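Local coordinates for sortase, SrtB family (Streptococcus pneumoniae PCS8235, PDB 4Y4Q), which probably catalyses the sortase transpeptidation that serves assembly of the type II pilus, acting as a class B (SrtB) family enzyme, at residues Ala109-Ala114 / Tyr128-Glu133; Ile169-Glu174 / Ser202-Lys207. One frame throughout, in Å; residues are numbered along the deposited sequence.

Contact 1 (Ala109-Ala114 / Tyr128-Glu133)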
ATOM      1  N   ALA A 109      -5.098   3.143 -11.148  1.00 47.93           N
ATOM      2  CA  ALA A 109      -3.894   3.785 -10.623  1.00 47.35           C
ATOM      3  C   ALA A 109      -3.971   3.927  -9.111  1.00 45.14           C
ATOM      4  O   ALA A 109      -5.057   4.069  -8.555  1.00 45.41           O
ATOM      5  CB  ALA A 109      -3.673   5.147 -11.283  1.00 35.73           C
ATOM      6  N   ILE A 110      -2.813   3.898  -8.455  1.00 39.02           N
ATOM      7  CA  ILE A 110      -2.742   3.953  -6.999  1.00 35.08           C
ATOM      8  C   ILE A 110      -1.997   5.206  -6.560  1.00 33.96           C
ATOM      9  O   ILE A 110      -0.886   5.448  -7.028  1.00 36.29           O
ATOM     10  CB  ILE A 110      -2.038   2.706  -6.465  1.00 40.92           C
ATOM     11  CG1 ILE A 110      -3.013   1.530  -6.462  1.00 42.71           C
ATOM     12  CG2 ILE A 110      -1.544   2.921  -5.063  1.00 46.83           C
ATOM     13  CD1 ILE A 110      -2.393   0.280  -5.922  1.00 45.15           C
ATOM     14  N   PHE A 111      -2.609   6.002  -5.679  1.00 36.35           N
ATOM     15  CA  PHE A 111      -2.079   7.320  -5.305  1.00 31.79           C
ATOM     16  C   PHE A 111      -1.343   7.322  -3.968  1.00 31.16           C
ATOM     17  O   PHE A 111      -1.885   6.875  -2.953  1.00 32.59           O
ATOM     18  CB  PHE A 111      -3.218   8.323  -5.182  1.00 35.92           C
ATOM     19  CG  PHE A 111      -3.872   8.671  -6.484  1.00 52.97           C
ATOM     20  CD1 PHE A 111      -4.680   7.753  -7.150  1.00 52.95           C
ATOM     21  CD2 PHE A 111      -3.705   9.936  -7.035  1.00 62.55           C
ATOM     22  CE1 PHE A 111      -5.295   8.085  -8.348  1.00 57.59           C
ATOM     23  CE2 PHE A 111      -4.320  10.278  -8.237  1.00 65.71           C
ATOM     24  CZ  PHE A 111      -5.115   9.352  -8.894  1.00 63.41           C
ATOM     25  N   LEU A 112      -0.123   7.844  -3.959  1.00 33.44           N
ATOM     26  CA  LEU A 112       0.604   8.036  -2.712  1.00 28.95           C
ATOM     27  C   LEU A 112      -0.049   9.205  -1.996  1.00 39.58           C
ATOM     28  O   LEU A 112      -0.493  10.158  -2.644  1.00 35.95           O
ATOM     29  CB  LEU A 112       2.070   8.376  -2.973  1.00 30.60           C
ATOM     30  CG  LEU A 112       3.082   7.254  -3.206  1.00 36.49           C
ATOM     31  CD1 LEU A 112       2.670   6.329  -4.360  1.00 27.29           C
ATOM     32  CD2 LEU A 112       4.457   7.857  -3.477  1.00 33.39           C
ATOM     33  N   ASP A 113      -0.128   9.125  -0.672  1.00 34.05           N
ATOM     34  CA  ASP A 113      -0.598  10.259   0.119  1.00 34.20           C
ATOM     35  C   ASP A 113       0.267  11.460  -0.239  1.00 34.47           C
ATOM     36  O   ASP A 113       1.487  11.337  -0.345  1.00 33.81           O
ATOM     37  CB  ASP A 113      -0.465   9.945   1.609  1.00 31.08           C
ATOM     38  CG  ASP A 113      -1.251  10.909   2.480  1.00 49.31           C
ATOM     39  OD1 ASP A 113      -0.833  12.094   2.623  1.00 35.85           O
ATOM     40  OD2 ASP A 113      -2.297  10.474   3.020  1.00 33.07           O
ATOM     41  N   ALA A 114      -0.365  12.610  -0.444  1.00 40.53           N
ATOM     42  CA  ALA A 114       0.342  13.836  -0.833  1.00 40.70           C
ATOM     43  C   ALA A 114       1.396  14.307   0.177  1.00 42.23           C
ATOM     44  O   ALA A 114       2.256  15.113  -0.161  1.00 42.73           O
ATOM     45  CB  ALA A 114      -0.655  14.956  -1.124  1.00 43.97           C
ATOM     46  N   TYR A 128      -3.324   4.753  -1.958  1.00 26.29           N
ATOM     47  CA  TYR A 128      -4.776   4.637  -2.019  1.00 33.72           C
ATOM     48  C   TYR A 128      -5.255   4.073  -3.355  1.00 39.04           C
ATOM     49  O   TYR A 128      -4.759   4.466  -4.411  1.00 34.98           O
ATOM     50  CB  TYR A 128      -5.423   6.019  -1.822  1.00 30.13           C
ATOM     51  CG  TYR A 128      -5.046   6.701  -0.524  1.00 34.70           C
ATOM     52  CD1 TYR A 128      -5.630   6.320   0.684  1.00 33.59           C
ATOM     53  CD2 TYR A 128      -4.116   7.736  -0.505  1.00 34.20           C
ATOM     54  CE1 TYR A 128      -5.284   6.953   1.886  1.00 33.52           C
ATOM     55  CE2 TYR A 128      -3.765   8.373   0.683  1.00 38.06           C
ATOM     56  CZ  TYR A 128      -4.354   7.975   1.872  1.00 37.63           C
ATOM     57  OH  TYR A 128      -4.012   8.605   3.052  1.00 38.06           O
ATOM     58  N   GLY A 129      -6.229   3.169  -3.309  1.00 39.49           N
ATOM     59  CA  GLY A 129      -6.954   2.794  -4.511  1.00 44.18           C
ATOM     60  C   GLY A 129      -8.408   3.216  -4.383  1.00 45.50           C
ATOM     61  O   GLY A 129      -9.135   2.657  -3.563  1.00 48.13           O
ATOM     62  N   HIS A 130      -8.836   4.192  -5.181  1.00 50.76           N
ATOM     63  CA  HIS A 130     -10.210   4.688  -5.103  1.00 65.87           C
ATOM     64  C   HIS A 130     -11.149   3.866  -5.966  1.00 75.71           C
ATOM     65  O   HIS A 130     -10.977   3.801  -7.180  1.00 88.20           O
ATOM     66  CB  HIS A 130     -10.295   6.151  -5.553  1.00 71.44           C
ATOM     67  CG  HIS A 130      -9.293   7.052  -4.900  1.00 78.62           C
ATOM     68  ND1 HIS A 130      -9.222   7.228  -3.534  1.00 80.08           N
ATOM     69  CD2 HIS A 130      -8.331   7.844  -5.432  1.00 84.34           C
ATOM     70  CE1 HIS A 130      -8.252   8.082  -3.252  1.00 82.02           C
ATOM     71  NE2 HIS A 130      -7.696   8.470  -4.386  1.00 86.29           N
ATOM     72  N   HIS A 131     -12.146   3.246  -5.346  1.00 76.65           N
ATOM     73  CA  HIS A 131     -13.185   2.556  -6.098  1.00 86.28           C
ATOM     74  C   HIS A 131     -14.036   3.579  -6.853  1.00 91.22           C
ATOM     75  O   HIS A 131     -14.543   4.535  -6.265  1.00 90.07           O
ATOM     76  CB  HIS A 131     -14.048   1.702  -5.158  1.00 92.80           C
ATOM     77  CG  HIS A 131     -15.196   1.005  -5.830  1.00105.79           C
ATOM     78  ND1 HIS A 131     -16.079   0.202  -5.139  1.00111.52           N
ATOM     79  CD2 HIS A 131     -15.610   0.989  -7.119  1.00112.66           C
ATOM     80  CE1 HIS A 131     -16.985  -0.274  -5.974  1.00116.70           C
ATOM     81  NE2 HIS A 131     -16.725   0.187  -7.183  1.00117.04           N
ATOM     82  N   VAL A 132     -14.246   3.294  -8.139  1.00 30.00           N
ATOM     83  CA  VAL A 132     -15.093   4.085  -9.031  1.00 30.00           C
ATOM     84  C   VAL A 132     -16.299   3.269  -9.519  1.00 30.00           C
ATOM     85  O   VAL A 132     -16.170   2.095  -9.867  1.00 30.00           O
ATOM     86  CB  VAL A 132     -14.306   4.603 -10.248  1.00 20.00           C
ATOM     87  CG1 VAL A 132     -14.083   6.103 -10.136  1.00 20.00           C
ATOM     88  CG2 VAL A 132     -12.981   3.867 -10.374  1.00 20.00           C
ATOM     89  N   GLU A 133     -17.468   3.905  -9.528  1.00111.16           N
ATOM     90  CA  GLU A 133     -18.762   3.247  -9.782  1.00115.95           C
ATOM     91  C   GLU A 133     -18.816   2.021 -10.709  1.00120.94           C
ATOM     92  O   GLU A 133     -19.391   0.987 -10.348  1.00120.38           O
ATOM     93  CB  GLU A 133     -19.768   4.296 -10.265  1.00120.22           C
ATOM     94  CG  GLU A 133     -19.209   5.234 -11.325  1.00122.87           C
ATOM     95  CD  GLU A 133     -20.183   6.334 -11.708  1.00130.31           C
ATOM     96  OE1 GLU A 133     -20.962   6.774 -10.835  1.00131.46           O
ATOM     97  OE2 GLU A 133     -20.171   6.760 -12.883  1.00135.05           O
TER
HETATM   98  O   HOH W   1      -7.317   5.170  -7.265  1.00 48.91           O
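Tyr-128 sets the CE2 edge of its ring against the side chain of Asp-113, with Asp-113 CB 3.8 Å from Tyr-128 CE2 and the carboxylate lying at the rim of the ring near its plane. The phenol then donates a short hydrogen bond, 2.5 Å from Tyr-128 OH to Asp-113 OD2; OD2 accepts with its anti lone pair, the one turned away from OD1. The carboxylate plane is rotated 46° from the ring. Asp-113 reaches this position because CG is anti to the backbone N (chi1 -165°), and its other oxygen, OD1, forms a salt bridge with Arg-115. This second grip probably fixes the carboxylate and should favour its charged form. Tyrosine suits the place because it combines an apolar edge with a hydroxyl far enough out to reach the acid.

In the backbone, Phe-111 and Tyr-128 form an antiparallel hydrogen-bonded pair, with Phe-111 N 2.9 Å from Tyr-128 O and Tyr-128 N 2.8 Å from Phe-111 O. Both residues send their side chains to the same face of the sheet. There the Phe-111 ring also meets His-130: Phe-111 CD1 is 4.0 Å from His-130 CD2, the ring planes are inclined at 42° and the side chains cross at about a right angle. Ile-110 is a branched, apolar residue suited to the interior, where it packs on Ile-127 and Leu-221. Its CA makes a C-H...O contact with Tyr-128 O. Past the paired residues the chains are bridged by a water, which donates to Ala-109 O and accepts from His-130 N.

Strand 110-112 also pairs in parallel with strand 83-88, and strand 124-129 with strand 218-225, so this antiparallel beta hairpin forms part of the wall of the sortase beta barrel.

Contact 2 (Ile169-Glu174 / Ser202-Lys207)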
ATOM      1  N   ILE A 169       4.146  -8.936   2.422  1.00 28.48           N
ATOM      2  CA  ILE A 169       2.964  -8.559   3.193  1.00 26.22           C
ATOM      3  C   ILE A 169       3.023  -9.156   4.609  1.00 29.93           C
ATOM      4  O   ILE A 169       3.331 -10.343   4.772  1.00 32.89           O
ATOM      5  CB  ILE A 169       1.674  -8.996   2.467  1.00 26.28           C
ATOM      6  CG1 ILE A 169       1.494  -8.181   1.189  1.00 27.31           C
ATOM      7  CG2 ILE A 169       0.455  -8.803   3.349  1.00 18.96           C
ATOM      8  CD1 ILE A 169       0.358  -8.668   0.337  1.00 26.19           C
ATOM      9  N   PHE A 170       2.735  -8.352   5.637  1.00 27.54           N
ATOM     10  CA  PHE A 170       2.661  -8.911   6.993  1.00 23.27           C
ATOM     11  C   PHE A 170       1.346  -8.673   7.729  1.00 26.91           C
ATOM     12  O   PHE A 170       1.152  -9.189   8.829  1.00 33.32           O
ATOM     13  CB  PHE A 170       3.827  -8.441   7.869  1.00 27.78           C
ATOM     14  CG  PHE A 170       3.856  -6.963   8.094  1.00 30.19           C
ATOM     15  CD1 PHE A 170       3.162  -6.386   9.154  1.00 32.09           C
ATOM     16  CD2 PHE A 170       4.575  -6.142   7.245  1.00 35.16           C
ATOM     17  CE1 PHE A 170       3.195  -5.005   9.360  1.00 29.38           C
ATOM     18  CE2 PHE A 170       4.605  -4.768   7.443  1.00 34.11           C
ATOM     19  CZ  PHE A 170       3.913  -4.207   8.502  1.00 34.77           C
ATOM     20  N   GLU A 171       0.443  -7.896   7.153  1.00 28.30           N
ATOM     21  CA  GLU A 171      -0.793  -7.598   7.872  1.00 30.18           C
ATOM     22  C   GLU A 171      -1.962  -7.215   6.970  1.00 25.18           C
ATOM     23  O   GLU A 171      -1.775  -6.545   5.942  1.00 29.83           O
ATOM     24  CB  GLU A 171      -0.559  -6.488   8.926  1.00 27.80           C
ATOM     25  CG  GLU A 171      -1.850  -5.996   9.564  1.00 29.76           C
ATOM     26  CD  GLU A 171      -1.654  -5.042  10.744  1.00 38.42           C
ATOM     27  OE1 GLU A 171      -0.502  -4.830  11.191  1.00 37.21           O
ATOM     28  OE2 GLU A 171      -2.676  -4.503  11.226  1.00 31.75           O
ATOM     29  N   MET A 172      -3.166  -7.645   7.349  1.00 23.14           N
ATOM     30  CA  MET A 172      -4.385  -7.060   6.782  1.00 31.40           C
ATOM     31  C   MET A 172      -5.248  -6.537   7.924  1.00 35.20           C
ATOM     32  O   MET A 172      -5.370  -7.176   8.985  1.00 31.72           O
ATOM     33  CB  MET A 172      -5.181  -8.097   5.981  1.00 33.62           C
ATOM     34  CG  MET A 172      -6.140  -7.502   4.943  1.00 41.16           C
ATOM     35  SD  MET A 172      -7.814  -7.140   5.532  1.00 57.99           S
ATOM     36  CE  MET A 172      -7.944  -8.367   6.763  1.00 28.79           C
ATOM     37  N   LEU A 173      -5.867  -5.383   7.722  1.00 20.41           N
ATOM     38  CA  LEU A 173      -6.771  -4.908   8.750  1.00 30.66           C
ATOM     39  C   LEU A 173      -7.924  -4.189   8.114  1.00 26.59           C
ATOM     40  O   LEU A 173      -7.824  -3.779   6.953  1.00 28.85           O
ATOM     41  CB  LEU A 173      -6.042  -4.022   9.773  1.00 38.99           C
ATOM     42  CG  LEU A 173      -5.170  -2.821   9.394  1.00 45.10           C
ATOM     43  CD1 LEU A 173      -5.963  -1.804   8.670  1.00 58.22           C
ATOM     44  CD2 LEU A 173      -4.667  -2.150  10.655  1.00 49.67           C
ATOM     45  N   GLU A 174      -9.005  -4.039   8.872  1.00 29.34           N
ATOM     46  CA  GLU A 174     -10.146  -3.235   8.446  1.00 36.64           C
ATOM     47  C   GLU A 174     -10.328  -2.124   9.462  1.00 31.37           C
ATOM     48  O   GLU A 174     -10.253  -2.363  10.669  1.00 37.39           O
ATOM     49  CB  GLU A 174     -11.417  -4.099   8.340  1.00 48.94           C
ATOM     50  CG  GLU A 174     -11.337  -5.173   7.237  1.00 64.07           C
ATOM     51  CD  GLU A 174     -12.546  -6.115   7.199  1.00 82.73           C
ATOM     52  OE1 GLU A 174     -13.407  -6.044   8.107  1.00 92.44           O
ATOM     53  OE2 GLU A 174     -12.629  -6.934   6.255  1.00 85.57           O
ATOM     54  N   SER A 202      -1.682  -4.429  16.650  1.00 45.33           N
ATOM     55  CA  SER A 202      -2.659  -4.849  17.654  1.00 41.62           C
ATOM     56  C   SER A 202      -4.086  -4.904  17.114  1.00 40.61           C
ATOM     57  O   SER A 202      -4.927  -5.602  17.670  1.00 54.44           O
ATOM     58  CB  SER A 202      -2.600  -3.954  18.906  1.00 43.86           C
ATOM     59  OG  SER A 202      -2.937  -2.613  18.600  1.00 44.30           O
ATOM     60  N   VAL A 203      -4.362  -4.170  16.039  1.00 38.32           N
ATOM     61  CA  VAL A 203      -5.711  -4.148  15.468  1.00 35.47           C
ATOM     62  C   VAL A 203      -5.809  -4.977  14.175  1.00 36.71           C
ATOM     63  O   VAL A 203      -6.779  -4.862  13.414  1.00 34.91           O
ATOM     64  CB  VAL A 203      -6.192  -2.700  15.216  1.00 37.27           C
ATOM     65  CG1 VAL A 203      -6.263  -1.927  16.538  1.00 37.75           C
ATOM     66  CG2 VAL A 203      -5.263  -1.992  14.245  1.00 35.42           C
ATOM     67  N   ALA A 204      -4.807  -5.823  13.944  1.00 30.72           N
ATOM     68  CA  ALA A 204      -4.744  -6.626  12.725  1.00 36.42           C
ATOM     69  C   ALA A 204      -5.896  -7.624  12.660  1.00 45.28           C
ATOM     70  O   ALA A 204      -6.266  -8.201  13.681  1.00 48.28           O
ATOM     71  CB  ALA A 204      -3.425  -7.365  12.663  1.00 29.19           C
ATOM     72  N   MET A 205      -6.462  -7.835  11.473  1.00 42.95           N
ATOM     73  CA  MET A 205      -7.428  -8.919  11.291  1.00 37.40           C
ATOM     74  C   MET A 205      -6.672 -10.207  10.954  1.00 35.85           C
ATOM     75  O   MET A 205      -7.031 -11.292  11.415  1.00 35.88           O
ATOM     76  CB  MET A 205      -8.453  -8.572  10.211  1.00 38.71           C
ATOM     77  CG  MET A 205      -9.335  -9.762   9.802  1.00 51.42           C
ATOM     78  SD  MET A 205     -10.759  -9.306   8.793  1.00 67.26           S
ATOM     79  CE  MET A 205     -11.677 -10.853   8.774  1.00 65.44           C
ATOM     80  N   HIS A 206      -5.624 -10.080  10.141  1.00 31.99           N
ATOM     81  CA  HIS A 206      -4.640 -11.154   9.980  1.00 27.29           C
ATOM     82  C   HIS A 206      -3.248 -10.523  10.041  1.00 30.90           C
ATOM     83  O   HIS A 206      -3.067  -9.358   9.674  1.00 34.98           O
ATOM     84  CB  HIS A 206      -4.817 -11.884   8.635  1.00 37.21           C
ATOM     85  CG  HIS A 206      -6.173 -12.494   8.443  1.00 39.64           C
ATOM     86  ND1 HIS A 206      -6.606 -13.591   9.156  1.00 45.75           N
ATOM     87  CD2 HIS A 206      -7.193 -12.156   7.617  1.00 39.12           C
ATOM     88  CE1 HIS A 206      -7.836 -13.902   8.781  1.00 48.29           C
ATOM     89  NE2 HIS A 206      -8.213 -13.049   7.845  1.00 43.74           N
ATOM     90  N   LYS A 207      -2.261 -11.287  10.493  1.00 33.18           N
ATOM     91  CA  LYS A 207      -0.884 -10.808  10.463  1.00 32.71           C
ATOM     92  C   LYS A 207       0.042 -11.995  10.493  1.00 34.80           C
ATOM     93  O   LYS A 207      -0.362 -13.076  10.909  1.00 39.72           O
ATOM     94  CB  LYS A 207      -0.589  -9.896  11.661  1.00 31.89           C
ATOM     95  CG  LYS A 207      -0.709 -10.603  13.006  1.00 41.10           C
ATOM     96  CD  LYS A 207      -0.440  -9.632  14.149  1.00 44.59           C
ATOM     97  CE  LYS A 207      -0.849 -10.239  15.479  1.00 53.25           C
ATOM     98  NZ  LYS A 207      -0.442  -9.365  16.602  1.00 63.36           N
TER
HETATM   99  O   HOH W   2      -8.827  -5.493  11.667  1.00 40.06           O
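Met-172 O accepts two backbone hydrogen bonds, from Met-205 N at 2.8 Å and from His-206 N at 3.1 Å, while Met-172 N donates to His-206 O at 2.9 Å. Met-205 and His-206 thus both face Met-172, a classic beta bulge at the start of the short strand. Next to this pair, Glu-171 and Lys-207 form a non-hydrogen-bonded antiparallel pair, accompanied by C-H...O contacts from Glu-171 CA to His-206 O and from Lys-207 CA to Phe-170 O. A water links Val-203 O to Glu-174 N where the chains separate.

Segment 202-207 begins on the last residue of helix 190-202 and runs off its end. That helix lies between strands 163-176 and 218-225, an insertion characteristic of class B sortases; the contact brings the chain leaving it back against strand 163-176.

Met-172 bends at chi2 (-90°) and chi3, laying its flexible thioether beside Met-205, and Met-172 CE presses on Met-205 CB at a tight 3.5 Å. The His-206 ring has Met-205 CG over one face, near the rim, and its NE2 is hydrogen-bonded to Ala-145 O. On Glu-171 the extended chain runs past small Ala-204, with Glu-171 OE2 3.3 Å from Ala-204 CB. Leu-173, packed on Leu-200 of the helix and Ile-234, crosses Val-203, with Leu-173 CD2 3.6 Å from Val-203 CG2.

In the fold
After helix 64-67 near the N-terminal end, strands 73-77 and 83-88 lead to strand 110-112. Contact 1 closes a short hairpin with strand 124-129, only 13 residues lying between its segments. The chain continues through helices 139-143 and 147-152 and strand 155-160 into the long strand 163-176. Contact 2 opens there and closes after 27 residues that include most of helix 190-202. The two loops follow in series, neither nesting nor crossing, with centres about 20 Å apart and nearest atoms about 11 Å apart. Strands 218-225 and 231-240 connect them: 218-225 pairs with 124-129, 231-240 with 163-176, and the two with each other, within one curled sheet.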